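Local coordinates for putative type III secretion protein YscO (Vibrio parahaemolyticus, PDB 4MH6) that is of unknown molecular function but, as a YscO-family protein, probably serves the type III secretion apparatus as a long two-helix coiled coil, at residues A[69-72]-A[73-77]; A[96-99]-A[100-104]; A[110-113]-A[114-118]. All blocks are in the same frame, centred on the assembly; numbering follows the deposited sequence.

Interaction 1 (A[69-72]-A[73-77])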
# COMPACT_ATOMS: atom_id res chain seq x y z
N HIS A 69 23.90 -5.50 19.94
CA HIS A 69 23.62 -5.73 21.35
C HIS A 69 24.65 -6.64 22.02
O HIS A 69 25.09 -6.39 23.16
CB HIS A 69 22.23 -6.33 21.47
CG HIS A 69 21.85 -6.65 22.87
ND1 HIS A 69 21.51 -5.68 23.79
CD2 HIS A 69 21.77 -7.83 23.53
CE1 HIS A 69 21.23 -6.25 24.94
NE2 HIS A 69 21.38 -7.55 24.81
N VAL A 70 25.04 -7.70 21.31
CA VAL A 70 26.00 -8.68 21.80
C VAL A 70 27.38 -8.03 21.98
O VAL A 70 28.03 -8.22 23.00
CB VAL A 70 26.11 -9.89 20.84
CG1 VAL A 70 27.09 -10.90 21.38
CG2 VAL A 70 24.76 -10.55 20.67
N TRP A 71 27.82 -7.29 20.98
CA TRP A 71 29.11 -6.62 21.08
C TRP A 71 29.04 -5.57 22.18
O TRP A 71 29.95 -5.47 23.00
CB TRP A 71 29.52 -5.94 19.78
CG TRP A 71 29.98 -6.87 18.75
CD1 TRP A 71 29.20 -7.49 17.79
CD2 TRP A 71 31.32 -7.33 18.53
NE1 TRP A 71 29.99 -8.29 16.99
CE2 TRP A 71 31.29 -8.21 17.42
CE3 TRP A 71 32.55 -7.07 19.15
CZ2 TRP A 71 32.43 -8.84 16.92
CZ3 TRP A 71 33.70 -7.71 18.65
CH2 TRP A 71 33.62 -8.59 17.55
N ARG A 72 27.95 -4.82 22.21
CA ARG A 72 27.79 -3.74 23.17
C ARG A 72 27.95 -4.25 24.60
O ARG A 72 28.67 -3.63 25.39
CB ARG A 72 26.47 -3.03 22.95
CG ARG A 72 26.33 -1.69 23.66
CD ARG A 72 25.85 -1.82 25.08
NE ARG A 72 24.54 -2.44 25.10
CZ ARG A 72 23.88 -2.73 26.20
NH1 ARG A 72 22.68 -3.30 26.11
NH2 ARG A 72 24.41 -2.46 27.38
N GLN A 73 27.31 -5.37 24.92
CA GLN A 73 27.41 -5.93 26.26
C GLN A 73 28.85 -6.26 26.56
O GLN A 73 29.36 -5.89 27.61
CB GLN A 73 26.57 -7.18 26.41
CG GLN A 73 25.08 -6.90 26.50
CD GLN A 73 24.24 -8.17 26.61
OE1 GLN A 73 23.31 -8.24 27.41
NE2 GLN A 73 24.57 -9.18 25.82
N GLU A 74 29.50 -6.95 25.63
CA GLU A 74 30.89 -7.33 25.83
C GLU A 74 31.83 -6.15 25.98
O GLU A 74 32.72 -6.15 26.85
CB GLU A 74 31.36 -8.19 24.68
CG GLU A 74 30.94 -9.62 24.82
CD GLU A 74 31.42 -10.48 23.68
OE1 GLU A 74 31.81 -9.93 22.62
OE2 GLU A 74 31.40 -11.72 23.85
N GLU A 75 31.65 -5.17 25.10
CA GLU A 75 32.48 -3.99 25.07
C GLU A 75 32.32 -3.17 26.32
O GLU A 75 33.25 -2.55 26.79
CB GLU A 75 32.16 -3.19 23.81
CG GLU A 75 32.55 -3.93 22.53
CD GLU A 75 34.05 -4.13 22.42
OE1 GLU A 75 34.51 -4.90 21.55
OE2 GLU A 75 34.79 -3.51 23.21
N GLU A 76 31.13 -3.20 26.86
CA GLU A 76 30.83 -2.49 28.08
C GLU A 76 31.47 -3.21 29.28
O GLU A 76 32.08 -2.56 30.15
CB GLU A 76 29.31 -2.42 28.18
CG GLU A 76 28.74 -1.88 29.44
CD GLU A 76 27.26 -1.61 29.31
OE1 GLU A 76 26.51 -1.82 30.30
OE2 GLU A 76 26.83 -1.19 28.20
N GLU A 77 31.39 -4.53 29.32
CA GLU A 77 32.00 -5.30 30.40
C GLU A 77 33.53 -5.22 30.38
O GLU A 77 34.18 -5.25 31.43
CB GLU A 77 31.55 -6.75 30.33
CG GLU A 77 30.06 -6.91 30.58
CD GLU A 77 29.57 -8.34 30.44
OE1 GLU A 77 28.34 -8.54 30.43
OE2 GLU A 77 30.42 -9.26 30.35
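Arg72 reaches one turn forward to Glu76 in an i to i+4 salt bridge on helix 18-84, the first arm of an antiparallel helical hairpin predicted to be a coiled coil. NH2 of Arg72 gives its hydrogen to OE2 of Glu76 at 2.9 Å, and the bond is fairly straight, 159° at the hydrogen. The oxygen lies in the guanidinium plane, whereas the nitrogen stands above the carboxylate plane, so only one of the two flat groups is used edge-on. CG of Arg72 is anti to the backbone N (chi1 -166°), and bends at the next two torsions swing the chain alongside Glu76; its CD methylene also lies beside that oxygen. This is the close-packed side, facing helix 90-167: Arg72 lies on Leu103 and pairs through NE with Glu107, while OE1 of Glu76 is held by Arg104. A long, branched cation and a carboxylate with two oxygens suit such a seam, since each can serve two partners. His69 belongs to it as well, its ND1 bonded to Glu107 and its ring crossing the amide of Gln73 with the planes 41° apart.

The other flank is looser. Val70, Trp71 and Glu74 are exposed, and the extended chain of Glu74 merely passes the carbonyl of Val70. Glu75 lies between the two flanks, its stem against Leu103 and its OE2 paired with Arg79. Its carboxylate runs beside the indole, almost coplanar with it, and OE1 sits at the ring edge, 3.8 Å from CE3 of Trp71.

Interaction 2 (A[96-99]-A[100-104]); sequences LRQE and IALLR
Gln98 and Leu102 touch one turn apart, the CG methylene of the glutamine meeting CD1 of the leucine at 4.0 Å. With chi1 at -178° and the chain extended, the amide of Gln98 is carried away from Leu102, and the aliphatic stem is left to make the contact on this exposed flank. Beneath them the main chain fixes the spacing: Leu102 N bonds to Gln98 O at 2.9 Å, and CG of Leu102 lies over that oxygen.

On another flank Ile100 sets CG1 beside the carbonyl of Leu96, while CG of Leu103 lies over the carbonyl of Glu99. These branched aliphatic residues suit the seam of the antiparallel helical hairpin in which helix 90-167 runs back along helix 18-84, and where Ile100 is buried. Ile100 rests on Phe80, Leu96 on Arg79, and Leu103 on both Glu75 and Arg79.

Ile100 also carries a charge on its back: the guanidinium of Arg104 lies flat over CG2, which sits beneath its centre. The methyl on the beta carbon of isoleucine offers that flat cation a nonpolar floor, while NH2 of Arg104 goes to Glu76. Further out, Arg79 pairs through NE with OE1 of Glu99.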
# COMPACT_ATOMS: atom_id res chain seq x y z
N LEU A 96 36.44 6.09 29.74
CA LEU A 96 35.84 4.78 29.61
C LEU A 96 34.32 4.90 29.78
O LEU A 96 33.56 4.24 29.06
CB LEU A 96 36.42 3.80 30.63
CG LEU A 96 37.90 3.40 30.41
CD1 LEU A 96 38.46 2.59 31.59
CD2 LEU A 96 38.08 2.65 29.10
N ARG A 97 33.87 5.72 30.74
CA ARG A 97 32.44 5.91 30.94
C ARG A 97 31.78 6.59 29.74
O ARG A 97 30.61 6.36 29.45
CB ARG A 97 32.13 6.72 32.19
CG ARG A 97 32.45 6.07 33.53
CD ARG A 97 31.70 6.82 34.61
NE ARG A 97 32.06 6.41 35.96
CZ ARG A 97 32.97 7.01 36.73
NH1 ARG A 97 33.20 6.56 37.96
NH2 ARG A 97 33.64 8.08 36.29
N GLN A 98 32.52 7.45 29.04
CA GLN A 98 31.94 8.08 27.87
C GLN A 98 31.88 7.08 26.72
O GLN A 98 30.95 7.11 25.91
CB GLN A 98 32.70 9.33 27.43
CG GLN A 98 31.99 9.94 26.22
CD GLN A 98 32.42 11.33 25.86
OE1 GLN A 98 31.74 11.99 25.06
NE2 GLN A 98 33.52 11.81 26.44
N GLU A 99 32.88 6.22 26.64
CA GLU A 99 32.89 5.21 25.58
C GLU A 99 31.68 4.31 25.73
O GLU A 99 31.05 3.96 24.74
CB GLU A 99 34.18 4.40 25.59
CG GLU A 99 35.35 5.17 25.01
CD GLU A 99 36.65 4.39 25.07
OE1 GLU A 99 36.73 3.41 25.83
OE2 GLU A 99 37.60 4.78 24.35
N ILE A 100 31.34 3.99 26.97
CA ILE A 100 30.18 3.17 27.28
C ILE A 100 28.91 3.89 26.84
O ILE A 100 28.04 3.31 26.19
CB ILE A 100 30.12 2.85 28.78
CG1 ILE A 100 31.17 1.81 29.12
CG2 ILE A 100 28.77 2.26 29.15
CD1 ILE A 100 31.30 1.52 30.60
N ALA A 101 28.83 5.16 27.20
CA ALA A 101 27.69 5.97 26.84
C ALA A 101 27.51 5.94 25.33
O ALA A 101 26.41 5.69 24.84
CB ALA A 101 27.89 7.39 27.34
N LEU A 102 28.59 6.18 24.59
CA LEU A 102 28.50 6.20 23.13
C LEU A 102 28.05 4.86 22.56
O LEU A 102 27.29 4.80 21.60
CB LEU A 102 29.83 6.66 22.52
CG LEU A 102 30.13 8.15 22.75
CD1 LEU A 102 31.58 8.51 22.48
CD2 LEU A 102 29.19 9.04 21.94
N LEU A 103 28.54 3.78 23.16
CA LEU A 103 28.17 2.44 22.75
C LEU A 103 26.68 2.22 22.97
O LEU A 103 26.00 1.64 22.13
CB LEU A 103 28.97 1.41 23.56
CG LEU A 103 30.45 1.26 23.21
CD1 LEU A 103 31.18 0.44 24.26
CD2 LEU A 103 30.62 0.64 21.84
N ARG A 104 26.18 2.69 24.10
CA ARG A 104 24.77 2.58 24.41
C ARG A 104 23.88 3.49 23.56
O ARG A 104 22.74 3.13 23.25
CB ARG A 104 24.55 2.89 25.88
CG ARG A 104 25.09 1.84 26.79
CD ARG A 104 25.06 2.35 28.19
NE ARG A 104 25.47 1.36 29.17
CZ ARG A 104 25.58 1.59 30.47
NH1 ARG A 104 25.35 2.81 30.94
NH2 ARG A 104 25.95 0.62 31.30

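Interaction 3 (A[110-113]-A[114-118]); sequences LKQR and VAEVK
The guanidinium of Arg113 lies with one face over Val117, whose CG2 methyl stands 3.5 Å from the plane and beneath its centre. The methyl is nearly equidistant from CZ and NH2 of Arg113, 3.6 Å from each, so the flat group rests on it rather than touching by one nitrogen. Bends at chi2 (87°) and chi3 fold the arginine chain over the next turn. Valine suits the place below because its beta-branch holds a methyl close to the backbone, beside the carbonyl of Arg113.

One step round the helix, the Gln112 amide and the Glu116 carboxylate cross with their planes 73° apart. NE2 of Gln112 stays 3.7 Å from both CD and OE2 of Glu116, too long for a hydrogen bond to OE2, leaving the polar ends loosely associated on an exposed surface. Below this pair the main chain is firmly bonded, Glu116 N to Gln112 O at 2.9 Å. Lys111 turns its ammonium back to Glu107 in a salt bridge.

The apolar residues mark the side that meets the other arm of the hairpin. Leu110 packs on Val65 and Tyr68 of helix 18-84, and two turns farther along helix 90-167 the buried Val117 reaches Leu58.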
# COMPACT_ATOMS: atom_id res chain seq x y z
N LEU A 110 19.82 2.33 17.09
CA LEU A 110 19.46 1.14 16.35
C LEU A 110 18.07 0.61 16.76
O LEU A 110 17.30 0.16 15.89
CB LEU A 110 20.55 0.06 16.49
CG LEU A 110 21.94 0.33 15.89
CD1 LEU A 110 22.94 -0.77 16.24
CD2 LEU A 110 21.88 0.51 14.39
N LYS A 111 17.76 0.66 18.06
CA LYS A 111 16.44 0.23 18.53
C LYS A 111 15.38 1.22 18.08
O LYS A 111 14.22 0.86 17.88
CB LYS A 111 16.35 0.19 20.05
CG LYS A 111 17.25 -0.78 20.79
CD LYS A 111 16.51 -1.19 22.05
CE LYS A 111 17.27 -2.15 22.94
NZ LYS A 111 18.27 -1.46 23.81
N GLN A 112 15.78 2.48 17.97
CA GLN A 112 14.90 3.56 17.55
C GLN A 112 14.51 3.33 16.09
O GLN A 112 13.36 3.50 15.73
CB GLN A 112 15.61 4.91 17.74
CG GLN A 112 14.81 6.15 17.35
CD GLN A 112 13.51 6.29 18.14
OE1 GLN A 112 13.45 5.95 19.32
NE2 GLN A 112 12.46 6.81 17.49
N ARG A 113 15.48 2.97 15.27
CA ARG A 113 15.26 2.66 13.86
C ARG A 113 14.21 1.53 13.74
O ARG A 113 13.32 1.61 12.90
CB ARG A 113 16.56 2.20 13.25
CG ARG A 113 16.56 1.83 11.76
CD ARG A 113 16.79 3.00 10.80
NE ARG A 113 15.58 3.57 10.22
CZ ARG A 113 15.13 3.28 8.99
NH1 ARG A 113 15.77 2.43 8.20
NH2 ARG A 113 14.02 3.86 8.55
N VAL A 114 14.32 0.48 14.56
CA VAL A 114 13.36 -0.64 14.50
C VAL A 114 11.95 -0.17 14.80
O VAL A 114 11.00 -0.53 14.12
CB VAL A 114 13.71 -1.80 15.45
CG1 VAL A 114 12.57 -2.80 15.52
CG2 VAL A 114 14.97 -2.51 15.01
N ALA A 115 11.82 0.62 15.85
CA ALA A 115 10.54 1.16 16.25
C ALA A 115 9.95 1.98 15.08
O ALA A 115 8.79 1.78 14.69
CB ALA A 115 10.73 2.04 17.47
N GLU A 116 10.77 2.88 14.53
CA GLU A 116 10.38 3.75 13.42
C GLU A 116 9.92 2.95 12.21
O GLU A 116 8.90 3.28 11.61
CB GLU A 116 11.50 4.74 13.04
CG GLU A 116 11.61 5.90 14.04
CD GLU A 116 12.85 6.80 13.86
OE1 GLU A 116 13.98 6.27 13.69
OE2 GLU A 116 12.70 8.04 13.96
N VAL A 117 10.67 1.88 11.88
CA VAL A 117 10.33 1.03 10.75
C VAL A 117 9.07 0.22 11.06
O VAL A 117 8.25 -0.03 10.15
CB VAL A 117 11.46 0.07 10.34
CG1 VAL A 117 11.00 -0.82 9.21
CG2 VAL A 117 12.69 0.85 9.89
N LYS A 118 8.88 -0.21 12.31
CA LYS A 118 7.65 -0.93 12.65
C LYS A 118 6.43 -0.04 12.48
O LYS A 118 5.40 -0.50 12.03
CB LYS A 118 7.66 -1.45 14.07
CG LYS A 118 8.48 -2.68 14.23
CD LYS A 118 8.41 -3.18 15.65
CE LYS A 118 9.18 -4.47 15.75
NZ LYS A 118 9.45 -4.83 17.16

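The three contacts lie on the two arms of one helical hairpin: interaction 1 on helix 18-84, interactions 2 and 3 on helix 90-167. Interactions 1 and 2 face each other near the turn, their centres 11 Å apart, and are joined directly by the salt bridge from Arg104 NH2 to Glu76 OE1, 2.7 Å, and by Leu103 CD1 against Glu75 CB at 3.8 Å. Interaction 3 lies farther from the turn, about 20 Å from interaction 1 and 21 Å from interaction 2 between centres, and touches neither. Glu107, on helix 90-167 between interactions 2 and 3, links interactions 1 and 3: it pairs with Arg72 and His69 of interaction 1 and with Lys111 of interaction 3.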